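Long-range contact in ribonucleoside-diphosphate reductase subunit beta (Bacillus halodurans C-125, PDB 2RCC), which probably serves as the di-iron small subunit of a class I ribonucleotide reductase, which makes the deoxyribonucleotides needed for DNA synthesis: residues A[51-56]-A[216-221]. Numbering follows the deposited sequence.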
loop_
_atom_site.group_PDB
_atom_site.type_symbol
_atom_site.label_atom_id
_atom_site.label_comp_id
_atom_site.label_asym_id
_atom_site.label_seq_id
_atom_site.Cartn_x
_atom_site.Cartn_y
_atom_site.Cartn_z
ATOM N N ASN A 51 -10.511 -4.492 9.321
ATOM C CA ASN A 51 -10.112 -5.872 9.265
ATOM C C ASN A 51 -8.615 -6.128 9.469
ATOM O O ASN A 51 -8.150 -7.213 9.104
ATOM C CB ASN A 51 -10.461 -6.410 7.868
ATOM C CG ASN A 51 -11.926 -6.671 7.685
ATOM O OD1 ASN A 51 -12.730 -6.567 8.625
ATOM N ND2 ASN A 51 -12.283 -7.068 6.453
ATOM N N PHE A 52 -7.845 -5.173 10.007
ATOM C CA PHE A 52 -6.398 -5.362 10.147
ATOM C C PHE A 52 -6.092 -6.622 10.967
ATOM O O PHE A 52 -6.733 -6.866 11.981
ATOM C CB PHE A 52 -5.743 -4.155 10.818
ATOM C CG PHE A 52 -4.244 -4.259 10.907
ATOM C CD1 PHE A 52 -3.458 -3.935 9.812
ATOM C CD2 PHE A 52 -3.621 -4.707 12.067
ATOM C CE1 PHE A 52 -2.062 -4.027 9.893
ATOM C CE2 PHE A 52 -2.234 -4.816 12.138
ATOM C CZ PHE A 52 -1.463 -4.489 11.038
ATOM N N TRP A 53 -5.106 -7.403 10.517
ATOM C CA TRP A 53 -4.638 -8.582 11.243
ATOM C C TRP A 53 -3.197 -8.852 10.822
ATOM O O TRP A 53 -2.765 -8.394 9.775
ATOM C CB TRP A 53 -5.525 -9.837 10.959
ATOM C CG TRP A 53 -5.463 -10.306 9.553
ATOM C CD1 TRP A 53 -6.214 -9.840 8.520
ATOM C CD2 TRP A 53 -4.562 -11.276 8.979
ATOM N NE1 TRP A 53 -5.843 -10.445 7.356
ATOM C CE2 TRP A 53 -4.840 -11.333 7.601
ATOM C CE3 TRP A 53 -3.560 -12.107 9.496
ATOM C CZ2 TRP A 53 -4.182 -12.186 6.748
ATOM C CZ3 TRP A 53 -2.898 -12.976 8.621
ATOM C CH2 TRP A 53 -3.195 -12.976 7.268
ATOM N N THR A 54 -2.444 -9.552 11.656
ATOM C CA THR A 54 -1.116 -9.996 11.263
ATOM C C THR A 54 -0.970 -11.428 11.741
ATOM O O THR A 54 -1.632 -11.844 12.678
ATOM C CB THR A 54 0.093 -9.140 11.828
ATOM O OG1 THR A 54 0.372 -9.506 13.174
ATOM C CG2 THR A 54 -0.169 -7.643 11.666
ATOM N N PRO A 55 -0.096 -12.189 11.106
ATOM C CA PRO A 55 0.064 -13.573 11.600
ATOM C C PRO A 55 0.635 -13.707 13.011
ATOM O O PRO A 55 0.459 -14.735 13.629
ATOM C CB PRO A 55 0.994 -14.194 10.561
ATOM C CG PRO A 55 1.713 -13.048 9.972
ATOM C CD PRO A 55 0.753 -11.919 9.935
ATOM N N PHE A 56 1.242 -12.650 13.547
ATOM C CA PHE A 56 1.834 -12.689 14.858
ATOM C C PHE A 56 0.831 -12.772 16.001
ATOM O O PHE A 56 1.231 -13.066 17.111
ATOM C CB PHE A 56 2.807 -11.497 15.051
ATOM C CG PHE A 56 3.913 -11.475 14.031
ATOM C CD1 PHE A 56 4.965 -12.364 14.116
ATOM C CD2 PHE A 56 3.864 -10.614 12.939
ATOM C CE1 PHE A 56 5.989 -12.377 13.150
ATOM C CE2 PHE A 56 4.877 -10.619 11.979
ATOM C CZ PHE A 56 5.947 -11.507 12.094
ATOM N N ILE A 216 -7.067 -14.312 5.197
ATOM C CA ILE A 216 -6.602 -14.065 3.824
ATOM C C ILE A 216 -7.777 -14.055 2.828
ATOM O O ILE A 216 -7.923 -13.121 2.023
ATOM C CB ILE A 216 -5.552 -15.096 3.354
ATOM C CG1 ILE A 216 -4.242 -14.955 4.143
ATOM C CG2 ILE A 216 -5.299 -14.975 1.798
ATOM C CD1 ILE A 216 -3.229 -16.128 4.036
ATOM N N ASN A 217 -8.623 -15.077 2.927
ATOM C CA ASN A 217 -9.771 -15.262 2.038
ATOM C C ASN A 217 -10.784 -14.087 2.205
ATOM O O ASN A 217 -11.364 -13.645 1.216
ATOM C CB ASN A 217 -10.381 -16.657 2.313
ATOM C CG ASN A 217 -11.136 -17.276 1.129
ATOM O OD1 ASN A 217 -11.104 -16.815 -0.011
ATOM N ND2 ASN A 217 -11.778 -18.404 1.419
ATOM N N ARG A 218 -10.968 -13.581 3.435
ATOM C CA ARG A 218 -11.821 -12.417 3.727
ATOM C C ARG A 218 -11.264 -11.151 3.018
ATOM O O ARG A 218 -12.003 -10.381 2.398
ATOM C CB ARG A 218 -11.924 -12.157 5.237
ATOM C CG ARG A 218 -12.485 -10.760 5.630
ATOM C CD ARG A 218 -12.791 -10.527 7.127
ATOM N NE ARG A 218 -11.784 -10.337 8.216
ATOM C CZ ARG A 218 -10.442 -10.158 8.195
ATOM N NH1 ARG A 218 -9.650 -10.103 7.091
ATOM N NH2 ARG A 218 -9.858 -10.036 9.394
ATOM N N ASP A 219 -9.963 -10.933 3.146
ATOM C CA ASP A 219 -9.309 -9.830 2.427
ATOM C C ASP A 219 -9.526 -9.984 0.920
ATOM O O ASP A 219 -9.803 -9.018 0.218
ATOM C CB ASP A 219 -7.806 -9.835 2.650
ATOM C CG ASP A 219 -7.390 -9.457 4.055
ATOM O OD1 ASP A 219 -8.146 -8.843 4.800
ATOM O OD2 ASP A 219 -6.224 -9.721 4.375
ATOM N N GLU A 220 -9.367 -11.200 0.416
ATOM C CA GLU A 220 -9.570 -11.416 -1.018
ATOM C C GLU A 220 -10.966 -11.043 -1.466
ATOM O O GLU A 220 -11.105 -10.499 -2.517
ATOM C CB GLU A 220 -9.283 -12.832 -1.421
ATOM C CG GLU A 220 -7.824 -13.223 -1.334
ATOM C CD GLU A 220 -7.618 -14.614 -1.920
ATOM O OE1 GLU A 220 -8.373 -15.538 -1.531
ATOM O OE2 GLU A 220 -6.692 -14.762 -2.749
ATOM N N GLN A 221 -11.983 -11.235 -0.632
ATOM C CA GLN A 221 -13.342 -10.890 -1.040
ATOM C C GLN A 221 -13.503 -9.399 -1.265
ATOM O O GLN A 221 -14.219 -9.004 -2.187
ATOM C CB GLN A 221 -14.416 -11.413 -0.063
ATOM C CG GLN A 221 -14.369 -12.910 0.277
ATOM C CD GLN A 221 -14.060 -13.800 -0.915
ATOM O OE1 GLN A 221 -14.821 -13.822 -1.877
ATOM N NE2 GLN A 221 -12.963 -14.572 -0.837
#
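Part of the second shell of the probable di-iron site is built here, where Trp53, in the loop after helix 41-50, meets Asp219 of helix 207-237. Trp53 NE1 donates to Asp219 OD2 at 3.1 Å, with an N-H...O angle of 155°; the acceptor lies near the indole plane and is approached from the syn side but well out of the carboxylate plane. The same OD2 is hydrogen-bonded to His122 NE2, and His122 is, by similarity, a ligand of the first iron. OD1, the other carboxylate oxygen, makes a salt bridge with Arg218 NH1 (3.0 Å), which helps fix the rotation of the carboxylate. Trp53 holds CG in the crowded position between its own N and C (chi1 65°), which turns the indole toward the helix. Its six-membered ring then packs against Ile216, CZ2 lying 3.8 Å from CG1, and Ile216 in turn adjoins Tyr126, the probable radical tyrosine. Arg218 bends at chi3 and brings its guanidinium flat against the Asn51 side chain, amide and guanidinium planes 12° apart, with Asn51 CG 3.7 Å from Arg218 NE. Trp53 CD1 meets the edge of that guanidinium, 3.7 Å from NH1. An alanine in place of Trp53 would probably cost Asp219 OD2 its indole donor, leave the carboxylate held by His122 and Arg218 alone among the partners described, and open a gap beside Ile216. The chain of contacts from Trp53 through Asp219 to the probable iron-ligand histidine matches the tryptophan-aspartate-histidine triad characteristic of class I small subunits, where it is thought to carry radical transfer.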